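Local atomic coordinates of tyrosine recombinase XerH (Helicobacter pylori, PDB entry 5JK0), a protein that cuts and rejoins recombining DNA molecules at specific sites as a tyrosine recombinase and takes part in chromosome segregation. Residues L18-G21 and R22-Y26; K103-E107 and V108-E112; L134-F137 and S138-K142; L203-K206 and I207-T211; L219-I223 and K224-L228. All coordinates share one frame; numbering follows the deposited sequence.

Interaction 1 of 5, residues L18-G21 and R22-Y26; sequences LWIG and RFLRY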
loop_
_atom_site.group_PDB
_atom_site.type_symbol
_atom_site.label_atom_id
_atom_site.label_comp_id
_atom_site.label_asym_id
_atom_site.label_seq_id
_atom_site.Cartn_x
_atom_site.Cartn_y
_atom_site.Cartn_z
ATOM N N LEU D 18 25.570 14.686 24.886
ATOM C CA LEU D 18 25.335 16.121 24.948
ATOM C C LEU D 18 24.131 16.516 24.097
ATOM O O LEU D 18 23.288 17.302 24.528
ATOM C CB LEU D 18 26.582 16.880 24.492
ATOM C CG LEU D 18 26.795 18.276 25.071
ATOM C CD1 LEU D 18 26.903 18.208 26.585
ATOM C CD2 LEU D 18 28.041 18.912 24.473
ATOM N N TRP D 19 24.052 15.958 22.892
ATOM C CA TRP D 19 22.957 16.266 21.977
ATOM C C TRP D 19 21.648 15.597 22.387
ATOM O O TRP D 19 20.572 16.163 22.195
ATOM C CB TRP D 19 23.322 15.856 20.548
ATOM C CG TRP D 19 24.253 16.815 19.876
ATOM C CD1 TRP D 19 25.562 16.601 19.554
ATOM C CD2 TRP D 19 23.947 18.148 19.454
ATOM N NE1 TRP D 19 26.088 17.719 18.948
ATOM C CE2 TRP D 19 25.116 18.682 18.878
ATOM C CE3 TRP D 19 22.797 18.942 19.504
ATOM C CZ2 TRP D 19 25.168 19.973 18.356
ATOM C CZ3 TRP D 19 22.850 20.224 18.985
ATOM C CH2 TRP D 19 24.028 20.725 18.418
ATOM N N ILE D 20 21.742 14.394 22.945
ATOM C CA ILE D 20 20.558 13.677 23.411
ATOM C C ILE D 20 19.890 14.437 24.554
ATOM O O ILE D 20 18.666 14.575 24.590
ATOM C CB ILE D 20 20.903 12.246 23.874
ATOM C CG1 ILE D 20 21.351 11.395 22.685
ATOM C CG2 ILE D 20 19.705 11.595 24.550
ATOM C CD1 ILE D 20 21.691 9.968 23.053
ATOM N N GLY D 21 20.703 14.938 25.479
ATOM C CA GLY D 21 20.202 15.715 26.597
ATOM C C GLY D 21 19.507 16.988 26.150
ATOM O O GLY D 21 18.472 17.365 26.697
ATOM N N ARG D 22 20.080 17.649 25.148
ATOM C CA ARG D 22 19.491 18.862 24.592
ATOM C C ARG D 22 18.159 18.566 23.913
ATOM O O ARG D 22 17.198 19.325 24.050
ATOM C CB ARG D 22 20.449 19.517 23.594
ATOM C CG ARG D 22 21.688 20.125 24.226
ATOM C CD ARG D 22 22.740 20.432 23.173
ATOM N NE ARG D 22 23.929 21.057 23.746
ATOM C CZ ARG D 22 25.116 21.085 23.149
ATOM N NH1 ARG D 22 25.277 20.511 21.963
ATOM N NH2 ARG D 22 26.145 21.677 23.740
ATOM N N PHE D 23 18.109 17.460 23.178
ATOM C CA PHE D 23 16.899 17.063 22.467
ATOM C C PHE D 23 15.770 16.707 23.429
ATOM O O PHE D 23 14.632 17.134 23.245
ATOM C CB PHE D 23 17.187 15.881 21.540
ATOM C CG PHE D 23 15.961 15.321 20.875
ATOM C CD1 PHE D 23 15.315 16.029 19.876
ATOM C CD2 PHE D 23 15.461 14.083 21.242
ATOM C CE1 PHE D 23 14.190 15.516 19.257
ATOM C CE2 PHE D 23 14.335 13.563 20.627
ATOM C CZ PHE D 23 13.700 14.281 19.633
ATOM N N LEU D 24 16.094 15.929 24.457
ATOM C CA LEU D 24 15.094 15.487 25.422
ATOM C C LEU D 24 14.538 16.652 26.237
ATOM O O LEU D 24 13.378 16.629 26.646
ATOM C CB LEU D 24 15.682 14.424 26.353
ATOM C CG LEU D 24 15.956 13.062 25.711
ATOM C CD1 LEU D 24 16.603 12.112 26.705
ATOM C CD2 LEU D 24 14.668 12.468 25.157
ATOM N N ARG D 25 15.362 17.670 26.471
ATOM C CA ARG D 25 14.896 18.855 27.182
ATOM C C ARG D 25 13.939 19.650 26.305
ATOM O O ARG D 25 12.957 20.210 26.790
ATOM C CB ARG D 25 16.065 19.742 27.616
ATOM C CG ARG D 25 15.643 20.884 28.535
ATOM C CD ARG D 25 16.771 21.870 28.780
ATOM N NE ARG D 25 16.426 22.836 29.820
ATOM C CZ ARG D 25 15.738 23.954 29.608
ATOM N NH1 ARG D 25 15.473 24.773 30.617
ATOM N NH2 ARG D 25 15.313 24.253 28.389
ATOM N N TYR D 26 14.237 19.696 25.011
ATOM C CA TYR D 26 13.382 20.382 24.052
ATOM C C TYR D 26 12.013 19.719 23.964
ATOM O O TYR D 26 10.989 20.397 23.887
ATOM C CB TYR D 26 14.034 20.414 22.669
ATOM C CG TYR D 26 13.057 20.704 21.552
ATOM C CD1 TYR D 26 12.514 21.972 21.391
ATOM C CD2 TYR D 26 12.677 19.709 20.661
ATOM C CE1 TYR D 26 11.617 22.241 20.375
ATOM C CE2 TYR D 26 11.782 19.969 19.640
ATOM C CZ TYR D 26 11.257 21.236 19.502
ATOM O OH TYR D 26 10.366 21.502 18.488
#
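Leu18 opens this turn of helix 12-30 by lying over one face of the Arg22 guanidinium, its CD2 3.4 Å from NH2 of Arg22. The carbonyl of Leu18 takes the backbone N-H of Arg22 in a rather long bond, and the Arg22 CG packs against the same oxygen. Trp19 meets the edge of the same guanidinium: NH1 of Arg22 stands over the centre of the indole six-membered ring, and CZ of Arg22 is 4.7 Å from that ring's centroid, only 2° off its normal. The two planes are 80° apart, so this is a cation-pi contact made end-on by one nitrogen and not a flat stack. With CG beside its own backbone N (chi1 -69°) and the chain extended to NE, Arg22 runs back along the helix to reach both residues. Ile20 and Leu24 lie side by side, CG2 of Ile20 3.8 Å from CD1 of Leu24, while Ile20 O accepts Leu24 N at 2.9 Å. Gly21 contributes its carbonyl to Arg25 N. Outside the turn, NH2 of Arg22 forms a salt bridge with Glu8 and Trp19 NE1 donates to Leu6 O, fixing the chain's N-terminal end against this helix. Held by indole, leucine and carboxylate together, the guanidinium is probably restricted in its rotation, and its positive charge is probably stabilised by both the pi cloud and Glu8.

Interaction 2 of 5, residues K103-E107 and V108-E112; sequences KNIDE and VMLAE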
loop_
_atom_site.group_PDB
_atom_site.type_symbol
_atom_site.label_atom_id
_atom_site.label_comp_id
_atom_site.label_asym_id
_atom_site.label_seq_id
_atom_site.Cartn_x
_atom_site.Cartn_y
_atom_site.Cartn_z
ATOM N N LYS D 103 30.272 12.069 12.984
ATOM C CA LYS D 103 30.016 12.044 11.548
ATOM C C LYS D 103 30.031 10.622 10.990
ATOM O O LYS D 103 29.591 10.386 9.864
ATOM C CB LYS D 103 31.040 12.910 10.811
ATOM C CG LYS D 103 30.959 14.390 11.153
ATOM C CD LYS D 103 32.003 15.195 10.392
ATOM C CE LYS D 103 31.911 16.676 10.725
ATOM N NZ LYS D 103 32.958 17.473 10.026
ATOM N N ASN D 104 30.535 9.678 11.781
ATOM C CA ASN D 104 30.550 8.275 11.381
ATOM C C ASN D 104 29.164 7.644 11.480
ATOM O O ASN D 104 28.916 6.576 10.919
ATOM C CB ASN D 104 31.545 7.483 12.230
ATOM C CG ASN D 104 32.981 7.903 11.990
ATOM O OD1 ASN D 104 33.728 8.172 12.930
ATOM N ND2 ASN D 104 33.374 7.961 10.724
ATOM N N ILE D 105 28.266 8.311 12.196
ATOM C CA ILE D 105 26.894 7.840 12.329
ATOM C C ILE D 105 26.112 8.081 11.042
ATOM O O ILE D 105 25.925 9.224 10.626
ATOM C CB ILE D 105 26.166 8.532 13.497
ATOM C CG1 ILE D 105 26.893 8.264 14.817
ATOM C CG2 ILE D 105 24.720 8.065 13.576
ATOM C CD1 ILE D 105 26.216 8.880 16.025
ATOM N N ASP D 106 25.659 7.002 10.409
ATOM C CA ASP D 106 24.868 7.119 9.190
ATOM C C ASP D 106 23.621 6.241 9.236
ATOM O O ASP D 106 23.301 5.652 10.267
ATOM C CB ASP D 106 25.713 6.771 7.958
ATOM C CG ASP D 106 26.441 5.442 8.094
ATOM O OD1 ASP D 106 25.990 4.578 8.876
ATOM O OD2 ASP D 106 27.469 5.262 7.409
ATOM N N GLU D 107 22.930 6.155 8.105
ATOM C CA GLU D 107 21.665 5.437 8.018
ATOM C C GLU D 107 21.855 3.930 8.176
ATOM O O GLU D 107 20.990 3.242 8.718
ATOM C CB GLU D 107 20.982 5.749 6.687
ATOM C CG GLU D 107 19.468 5.742 6.745
ATOM C CD GLU D 107 18.844 6.456 5.561
ATOM O OE1 GLU D 107 19.594 6.845 4.641
ATOM O OE2 GLU D 107 17.610 6.637 5.554
ATOM N N VAL D 108 22.988 3.423 7.699
ATOM C CA VAL D 108 23.302 2.002 7.809
ATOM C C VAL D 108 23.475 1.596 9.271
ATOM O O VAL D 108 22.964 0.560 9.702
ATOM C CB VAL D 108 24.580 1.644 7.022
ATOM C CG1 VAL D 108 24.997 0.204 7.296
ATOM C CG2 VAL D 108 24.364 1.869 5.536
ATOM N N MET D 109 24.185 2.425 10.032
ATOM C CA MET D 109 24.403 2.165 11.451
ATOM C C MET D 109 23.089 2.140 12.224
ATOM O O MET D 109 22.879 1.281 13.081
ATOM C CB MET D 109 25.339 3.214 12.054
ATOM C CG MET D 109 25.528 3.070 13.557
ATOM S SD MET D 109 26.463 4.416 14.306
ATOM C CE MET D 109 28.082 4.162 13.583
ATOM N N LEU D 110 22.203 3.083 11.912
ATOM C CA LEU D 110 20.910 3.163 12.582
ATOM C C LEU D 110 20.046 1.952 12.243
ATOM O O LEU D 110 19.302 1.453 13.087
ATOM C CB LEU D 110 20.180 4.456 12.207
ATOM C CG LEU D 110 20.869 5.775 12.575
ATOM C CD1 LEU D 110 19.915 6.948 12.412
ATOM C CD2 LEU D 110 21.421 5.729 13.990
ATOM N N ALA D 111 20.151 1.484 11.003
ATOM C CA ALA D 111 19.407 0.308 10.562
ATOM C C ALA D 111 19.868 -0.942 11.305
ATOM O O ALA D 111 19.056 -1.793 11.670
ATOM C CB ALA D 111 19.555 0.117 9.061
ATOM N N GLU D 112 21.175 -1.042 11.530
ATOM C CA GLU D 112 21.743 -2.175 12.253
ATOM C C GLU D 112 21.350 -2.136 13.726
ATOM O O GLU D 112 21.074 -3.172 14.330
ATOM C CB GLU D 112 23.268 -2.197 12.112
ATOM C CG GLU D 112 23.751 -2.491 10.699
ATOM C CD GLU D 112 25.259 -2.625 10.609
ATOM O OE1 GLU D 112 25.943 -2.397 11.629
ATOM O OE2 GLU D 112 25.760 -2.965 9.517
#
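Asp106 OD1 accepts the backbone N-H of Met109 at 3.0 Å, with an N-H...O angle of 160° and the donor nearly in line with the carboxylate C-O bond. Its CG sits between the backbone N and the carbonyl carbon (chi1 51°), which folds the carboxylate back over the start of the helix. Asp106 O takes Leu110 N at 3.2 Å, and Glu107 O takes Ala111 N at 3.0 Å, so the regular ladder begins at once. Beyond these bonds the packing is largely apolar. The Met109 chain, bent at its last torsion, lays SD 3.9 Å from CG1 of Ile105 and brings CE to 3.7 Å from Asn104 O. Further round, Ile105 CG2 meets CD2 of Leu110 at 4.1 Å. Phe87 of helix 74-93 and Phe137 of helix 123-143 cover Ile105. Glu107 turns its carboxylate to Leu158 N and Thr157. Together this is a side-chain N-cap with a hydrophobic staple, Ile105 against Leu110, at the start of helix 107-117 in the core-binding domain.

Interaction 3 of 5, residues L134-F137 and S138-K142; sequences LGLF and SYIDK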
loop_
_atom_site.group_PDB
_atom_site.type_symbol
_atom_site.label_atom_id
_atom_site.label_comp_id
_atom_site.label_asym_id
_atom_site.label_seq_id
_atom_site.Cartn_x
_atom_site.Cartn_y
_atom_site.Cartn_z
ATOM N N LEU D 134 14.702 9.385 14.220
ATOM C CA LEU D 134 14.507 10.423 13.215
ATOM C C LEU D 134 14.432 11.803 13.855
ATOM O O LEU D 134 14.968 12.772 13.321
ATOM C CB LEU D 134 13.237 10.157 12.401
ATOM C CG LEU D 134 13.274 8.978 11.426
ATOM C CD1 LEU D 134 11.935 8.824 10.722
ATOM C CD2 LEU D 134 14.398 9.149 10.415
ATOM N N GLY D 135 13.768 11.884 15.004
ATOM C CA GLY D 135 13.613 13.142 15.710
ATOM C C GLY D 135 14.922 13.695 16.240
ATOM O O GLY D 135 15.159 14.902 16.196
ATOM N N LEU D 136 15.778 12.808 16.741
ATOM C CA LEU D 136 17.053 13.218 17.321
ATOM C C LEU D 136 17.969 13.866 16.288
ATOM O O LEU D 136 18.496 14.954 16.511
ATOM C CB LEU D 136 17.762 12.022 17.959
ATOM C CG LEU D 136 19.164 12.299 18.509
ATOM C CD1 LEU D 136 19.118 13.346 19.616
ATOM C CD2 LEU D 136 19.820 11.017 19.008
ATOM N N PHE D 137 18.155 13.194 15.157
ATOM C CA PHE D 137 19.096 13.661 14.144
ATOM C C PHE D 137 18.508 14.764 13.268
ATOM O O PHE D 137 19.245 15.509 12.621
ATOM C CB PHE D 137 19.574 12.487 13.286
ATOM C CG PHE D 137 20.441 11.516 14.034
ATOM C CD1 PHE D 137 21.794 11.764 14.203
ATOM C CD2 PHE D 137 19.903 10.364 14.584
ATOM C CE1 PHE D 137 22.596 10.880 14.901
ATOM C CE2 PHE D 137 20.700 9.475 15.283
ATOM C CZ PHE D 137 22.048 9.735 15.442
ATOM N N SER D 138 17.183 14.873 13.250
ATOM C CA SER D 138 16.538 16.016 12.615
ATOM C C SER D 138 16.800 17.252 13.464
ATOM O O SER D 138 16.997 18.351 12.946
ATOM C CB SER D 138 15.034 15.787 12.449
ATOM O OG SER D 138 14.399 16.938 11.915
ATOM N N TYR D 139 16.807 17.051 14.777
ATOM C CA TYR D 139 17.084 18.117 15.731
ATOM C C TYR D 139 18.537 18.575 15.640
ATOM O O TYR D 139 18.823 19.771 15.685
ATOM C CB TYR D 139 16.760 17.646 17.152
ATOM C CG TYR D 139 17.083 18.647 18.240
ATOM C CD1 TYR D 139 16.178 19.644 18.586
ATOM C CD2 TYR D 139 18.289 18.587 18.928
ATOM C CE1 TYR D 139 16.471 20.556 19.583
ATOM C CE2 TYR D 139 18.588 19.494 19.924
ATOM C CZ TYR D 139 17.678 20.476 20.248
ATOM O OH TYR D 139 17.979 21.378 21.242
ATOM N N ILE D 140 19.453 17.619 15.511
ATOM C CA ILE D 140 20.875 17.932 15.408
ATOM C C ILE D 140 21.176 18.714 14.129
ATOM O O ILE D 140 21.970 19.655 14.138
ATOM C CB ILE D 140 21.738 16.654 15.448
ATOM C CG1 ILE D 140 21.537 15.915 16.774
ATOM C CG2 ILE D 140 23.208 16.993 15.261
ATOM C CD1 ILE D 140 22.323 14.623 16.883
ATOM N N ASP D 141 20.525 18.330 13.034
ATOM C CA ASP D 141 20.694 19.021 11.756
ATOM C C ASP D 141 20.244 20.478 11.823
ATOM O O ASP D 141 20.721 21.317 11.060
ATOM C CB ASP D 141 19.917 18.305 10.646
ATOM C CG ASP D 141 20.552 16.990 10.238
ATOM O OD1 ASP D 141 21.736 16.766 10.572
ATOM O OD2 ASP D 141 19.867 16.183 9.574
ATOM N N LYS D 142 19.325 20.771 12.736
ATOM C CA LYS D 142 18.727 22.097 12.819
ATOM C C LYS D 142 19.320 22.955 13.934
ATOM O O LYS D 142 18.987 24.133 14.051
ATOM C CB LYS D 142 17.214 21.980 13.021
ATOM C CG LYS D 142 16.482 21.297 11.879
ATOM C CD LYS D 142 15.051 20.972 12.269
ATOM C CE LYS D 142 14.348 20.179 11.181
ATOM N NZ LYS D 142 12.976 19.776 11.599
#
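Ile140 and Phe137 lie side by side and point the same way, CD1 of Ile140 4.0 Å from CD1 of Phe137. That same methyl also comes within 4.2 Å of Leu136 CG, so the isoleucine bridges two neighbours one turn back. Placing CG1 beside the backbone N (chi1 -61°) turns this branch toward the preceding turn. The three are part of the interior of the helical core-binding domain: Leu136 meets Phe23 and Ile20 of helix 12-30, Ile140 meets Trp19, and Phe137 packs on Phe83 of helix 74-93. Among the polar contacts, the i to i+4 bonds run in regular order, with Ile140 N 3.0 Å from Leu136 O. Asp141 N is bonded to Phe137 O at 3.1 Å but stands above the carbonyl plane, 44° out of it. The Asp141 carboxylate accepts from Tyr154 N and Asn155 N, tying the helix to the following loop. Near the end of the stretch Lys142 NZ makes a weak bond to Ser138 OG, 3.2 Å long.

Interaction 4 of 5, residues L203-K206 and I207-T211; sequences LLIK and IIVFT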
loop_
_atom_site.group_PDB
_atom_site.type_symbol
_atom_site.label_atom_id
_atom_site.label_comp_id
_atom_site.label_asym_id
_atom_site.label_seq_id
_atom_site.Cartn_x
_atom_site.Cartn_y
_atom_site.Cartn_z
ATOM N N LEU D 203 -18.770 2.606 41.045
ATOM C CA LEU D 203 -19.210 3.834 40.394
ATOM C C LEU D 203 -18.266 4.230 39.262
ATOM O O LEU D 203 -18.708 4.671 38.203
ATOM C CB LEU D 203 -19.316 4.973 41.412
ATOM C CG LEU D 203 -19.727 6.342 40.864
ATOM C CD1 LEU D 203 -21.090 6.271 40.192
ATOM C CD2 LEU D 203 -19.726 7.386 41.969
ATOM N N LEU D 204 -16.967 4.061 39.490
ATOM C CA LEU D 204 -15.954 4.425 38.504
ATOM C C LEU D 204 -16.075 3.602 37.225
ATOM O O LEU D 204 -16.069 4.149 36.121
ATOM C CB LEU D 204 -14.552 4.259 39.097
ATOM C CG LEU D 204 -13.371 4.485 38.151
ATOM C CD1 LEU D 204 -13.405 5.890 37.570
ATOM C CD2 LEU D 204 -12.053 4.232 38.866
ATOM N N ILE D 205 -16.187 2.288 37.383
ATOM C CA ILE D 205 -16.230 1.376 36.245
ATOM C C ILE D 205 -17.542 1.489 35.470
ATOM O O ILE D 205 -17.543 1.460 34.240
ATOM C CB ILE D 205 -16.017 -0.084 36.699
ATOM C CG1 ILE D 205 -14.646 -0.233 37.360
ATOM C CG2 ILE D 205 -16.137 -1.042 35.523
ATOM C CD1 ILE D 205 -14.300 -1.650 37.754
ATOM N N LYS D 206 -18.652 1.638 36.185
ATOM C CA LYS D 206 -19.960 1.720 35.539
ATOM C C LYS D 206 -20.094 2.957 34.652
ATOM O O LYS D 206 -20.673 2.884 33.568
ATOM C CB LYS D 206 -21.080 1.702 36.579
ATOM C CG LYS D 206 -21.302 0.335 37.200
ATOM C CD LYS D 206 -22.668 0.219 37.850
ATOM C CE LYS D 206 -22.853 -1.162 38.461
ATOM N NZ LYS D 206 -24.270 -1.617 38.419
ATOM N N ILE D 207 -19.562 4.086 35.110
ATOM C CA ILE D 207 -19.609 5.318 34.328
ATOM C C ILE D 207 -18.849 5.145 33.012
ATOM O O ILE D 207 -19.275 5.636 31.965
ATOM C CB ILE D 207 -19.032 6.511 35.121
ATOM C CG1 ILE D 207 -19.946 6.856 36.298
ATOM C CG2 ILE D 207 -18.866 7.729 34.224
ATOM C CD1 ILE D 207 -19.452 8.010 37.140
ATOM N N ILE D 208 -17.733 4.425 33.070
ATOM C CA ILE D 208 -16.939 4.132 31.881
ATOM C C ILE D 208 -17.711 3.258 30.896
ATOM O O ILE D 208 -17.712 3.516 29.692
ATOM C CB ILE D 208 -15.613 3.435 32.250
ATOM C CG1 ILE D 208 -14.721 4.386 33.050
ATOM C CG2 ILE D 208 -14.887 2.959 31.000
ATOM C CD1 ILE D 208 -13.363 3.812 33.380
ATOM N N VAL D 209 -18.376 2.229 31.414
ATOM C CA VAL D 209 -19.130 1.301 30.577
ATOM C C VAL D 209 -20.256 1.997 29.815
ATOM O O VAL D 209 -20.428 1.784 28.614
ATOM C CB VAL D 209 -19.731 0.152 31.416
ATOM C CG1 VAL D 209 -20.630 -0.726 30.555
ATOM C CG2 VAL D 209 -18.628 -0.675 32.055
ATOM N N PHE D 210 -21.011 2.840 30.512
ATOM C CA PHE D 210 -22.196 3.461 29.930
ATOM C C PHE D 210 -21.887 4.664 29.036
ATOM O O PHE D 210 -22.643 4.959 28.112
ATOM C CB PHE D 210 -23.164 3.887 31.037
ATOM C CG PHE D 210 -23.829 2.737 31.738
ATOM C CD1 PHE D 210 -24.599 1.829 31.030
ATOM C CD2 PHE D 210 -23.702 2.575 33.108
ATOM C CE1 PHE D 210 -25.217 0.771 31.673
ATOM C CE2 PHE D 210 -24.318 1.520 33.757
ATOM C CZ PHE D 210 -25.077 0.618 33.038
ATOM N N THR D 211 -20.786 5.357 29.310
ATOM C CA THR D 211 -20.441 6.550 28.540
ATOM C C THR D 211 -19.351 6.274 27.509
ATOM O O THR D 211 -19.322 6.890 26.444
ATOM C CB THR D 211 -19.977 7.700 29.456
ATOM O OG1 THR D 211 -18.826 7.287 30.205
ATOM C CG2 THR D 211 -21.088 8.098 30.416
#
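Val209 N reaches Ile205 O at 3.0 Å, lying in the carbonyl plane, in a largely buried stretch of helix 198-211 in the tyrosine recombinase catalytic domain. The bond from Ile208 N to Leu204 O, by contrast, is weak. The apolar side chains meet one turn apart: Leu203 CD1 touches Ile207 CD1 at 3.9 Å, the two chains crossing at a slant, and the CG2 methyls of Ile205 and Val209 are 4.3 Å apart. Ile207 holds CG1 beside its backbone N (chi1 -68°), which brings CD1 back to Leu203. Leu203 faces helix 255-264, Ile205 faces helix 286-300 and Val209 faces helix 178-190, so the helix is walled in on several sides; Ile208 comes about 6 Å, between side chains, from Arg313, a predicted active-site residue. Lys206 NZ forms a salt bridge with Asp189. In the last turn Thr211 N bonds to Ile207 O at 3.1 Å; its hydroxyl approaches the same oxygen so closely that the detail of that bond is doubtful. Phe210 stacks on His253 and is met edge-to-face by Trp360 of the third subunit. CD2 of Phe210 lies 3.1 Å from Lys206 O, the carbonyl that also accepts Phe210 N.

Interaction 5 of 5, residues L219-I223 and K224-L228; sequences LQLKI and KDFTL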
loop_
_atom_site.group_PDB
_atom_site.type_symbol
_atom_site.label_atom_id
_atom_site.label_comp_id
_atom_site.label_asym_id
_atom_site.label_seq_id
_atom_site.Cartn_x
_atom_site.Cartn_y
_atom_site.Cartn_z
ATOM N N LEU D 219 -10.920 9.354 35.530
ATOM C CA LEU D 219 -10.089 9.538 36.715
ATOM C C LEU D 219 -9.938 11.011 37.094
ATOM O O LEU D 219 -9.585 11.332 38.228
ATOM C CB LEU D 219 -8.709 8.914 36.496
ATOM C CG LEU D 219 -8.667 7.393 36.329
ATOM C CD1 LEU D 219 -7.261 6.929 35.984
ATOM C CD2 LEU D 219 -9.169 6.705 37.587
ATOM N N GLN D 220 -10.204 11.901 36.143
ATOM C CA GLN D 220 -10.052 13.334 36.377
ATOM C C GLN D 220 -11.394 14.052 36.512
ATOM O O GLN D 220 -11.449 15.282 36.505
ATOM C CB GLN D 220 -9.233 13.971 35.253
ATOM C CG GLN D 220 -7.743 13.698 35.348
ATOM C CD GLN D 220 -7.113 14.349 36.567
ATOM O OE1 GLN D 220 -7.308 15.538 36.821
ATOM N NE2 GLN D 220 -6.361 13.566 37.332
ATOM N N LEU D 221 -12.471 13.282 36.635
ATOM C CA LEU D 221 -13.802 13.856 36.804
ATOM C C LEU D 221 -13.907 14.641 38.105
ATOM O O LEU D 221 -13.361 14.236 39.131
ATOM C CB LEU D 221 -14.871 12.762 36.770
ATOM C CG LEU D 221 -15.182 12.140 35.409
ATOM C CD1 LEU D 221 -16.301 11.119 35.537
ATOM C CD2 LEU D 221 -15.547 13.217 34.401
ATOM N N LYS D 222 -14.610 15.767 38.055
ATOM C CA LYS D 222 -14.806 16.593 39.237
ATOM C C LYS D 222 -16.291 16.786 39.527
ATOM O O LYS D 222 -17.116 16.784 38.613
ATOM C CB LYS D 222 -14.106 17.943 39.066
ATOM C CG LYS D 222 -12.588 17.837 39.047
ATOM C CD LYS D 222 -11.929 19.191 38.857
ATOM C CE LYS D 222 -10.415 19.081 38.962
ATOM N NZ LYS D 222 -9.858 18.093 37.996
ATOM N N ILE D 223 -16.616 16.947 40.806
ATOM C CA ILE D 223 -18.000 17.000 41.269
ATOM C C ILE D 223 -18.806 18.130 40.628
ATOM O O ILE D 223 -19.984 17.960 40.311
ATOM C CB ILE D 223 -18.055 17.154 42.805
ATOM C CG1 ILE D 223 -17.210 16.071 43.478
ATOM C CG2 ILE D 223 -19.491 17.101 43.305
ATOM C CD1 ILE D 223 -17.177 16.170 44.987
ATOM N N LYS D 224 -18.162 19.273 40.419
ATOM C CA LYS D 224 -18.846 20.449 39.887
ATOM C C LYS D 224 -19.254 20.284 38.422
ATOM O O LYS D 224 -20.043 21.072 37.900
ATOM C CB LYS D 224 -17.963 21.690 40.038
ATOM C CG LYS D 224 -16.665 21.628 39.250
ATOM C CD LYS D 224 -15.883 22.925 39.364
ATOM C CE LYS D 224 -14.608 22.872 38.538
ATOM N NZ LYS D 224 -13.846 24.149 38.612
ATOM N N ASP D 225 -18.719 19.261 37.762
ATOM C CA ASP D 225 -19.010 19.027 36.351
ATOM C C ASP D 225 -20.184 18.071 36.156
ATOM O O ASP D 225 -20.445 17.615 35.041
ATOM C CB ASP D 225 -17.770 18.488 35.636
ATOM C CG ASP D 225 -16.642 19.499 35.586
ATOM O OD1 ASP D 225 -16.930 20.714 35.590
ATOM O OD2 ASP D 225 -15.465 19.081 35.544
ATOM N N PHE D 226 -20.888 17.771 37.242
ATOM C CA PHE D 226 -22.068 16.914 37.186
ATOM C C PHE D 226 -23.351 17.726 37.331
ATOM O O PHE D 226 -23.513 18.475 38.294
ATOM C CB PHE D 226 -22.010 15.843 38.279
ATOM C CG PHE D 226 -21.130 14.674 37.941
ATOM C CD1 PHE D 226 -19.754 14.765 38.066
ATOM C CD2 PHE D 226 -21.682 13.479 37.511
ATOM C CE1 PHE D 226 -18.944 13.686 37.762
ATOM C CE2 PHE D 226 -20.878 12.398 37.206
ATOM C CZ PHE D 226 -19.508 12.501 37.330
ATOM N N THR D 227 -24.258 17.579 36.370
ATOM C CA THR D 227 -25.560 18.234 36.437
ATOM C C THR D 227 -26.679 17.236 36.160
ATOM O O THR D 227 -26.586 16.426 35.239
ATOM C CB THR D 227 -25.669 19.402 35.435
ATOM O OG1 THR D 227 -25.432 18.921 34.107
ATOM C CG2 THR D 227 -24.659 20.492 35.766
ATOM N N LEU D 228 -27.737 17.299 36.963
ATOM C CA LEU D 228 -28.865 16.387 36.815
ATOM C C LEU D 228 -30.135 17.128 36.413
ATOM O O LEU D 228 -30.557 18.068 37.086
ATOM C CB LEU D 228 -29.099 15.611 38.112
ATOM C CG LEU D 228 -30.299 14.661 38.131
ATOM C CD1 LEU D 228 -30.190 13.626 37.023
ATOM C CD2 LEU D 228 -30.425 13.987 39.489
#
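The Phe226 ring meets Lys222 O at its edge, in the ring plane, with CD1 3.4 Å from that oxygen; Ile223 O lies near the plane at the edge too. Leu221 comes obliquely to the far end of the ring, its CD1 3.9 Å from CZ of Phe226, and the two side chains cross at about a right angle. This is a short 3-10 turn in the connection between helix 215-219 and strand 226-229, leading into the strand, an outer one of the three-stranded antiparallel sheet in the catalytic domain. Two i to i+3 bonds make the turn: Asp225 N to Lys222 O at 3.1 Å, and Phe226 N to Ile223 O at 3.2 Å. Lys222 O thus meets both an N-H and the edge of an aromatic ring. Both donors stand well above the carbonyl planes, by 50° and 54°, in keeping with the tight winding of a 3-10 turn. Having CG beside the backbone N (chi1 -80°) brings the phenyl ring back alongside the turn, edge toward its carbonyls, where Ile235 of strand 232-238 packs on both Phe226 and Leu221. The charged ends of Lys222 and Asp225 do not pair, NZ of Lys222 being 6.2 Å from OD2 of Asp225. That carboxylate oxygen instead lies beside the lysine's aliphatic base, 3.9 Å from Lys222 CB.

Overall arrangement
Interactions 1, 2 and 3 share the N-terminal SAM-like domain, while interactions 4 and 5 belong to the catalytic domain; the centres of 1 and 4 are about 41 Å apart, on opposite sides of the chain's centre. Interaction 3 joins its neighbours: its Tyr139 meets Phe23 of interaction 1 edge-to-face, and its Phe137 packs on Ile105 and Leu110 of interaction 2. Interactions 1 and 4 are buried, yet the former includes a cation-pi contact whereas the latter is mostly aliphatic. Interactions 2 and 3 are partly buried, and 5 is a surface turn touching 4 through Leu204 and Leu219. The i to i+4 ladders of 1, 3 and 4 contrast with the cap in 2 and the 3-10 bonds in 5.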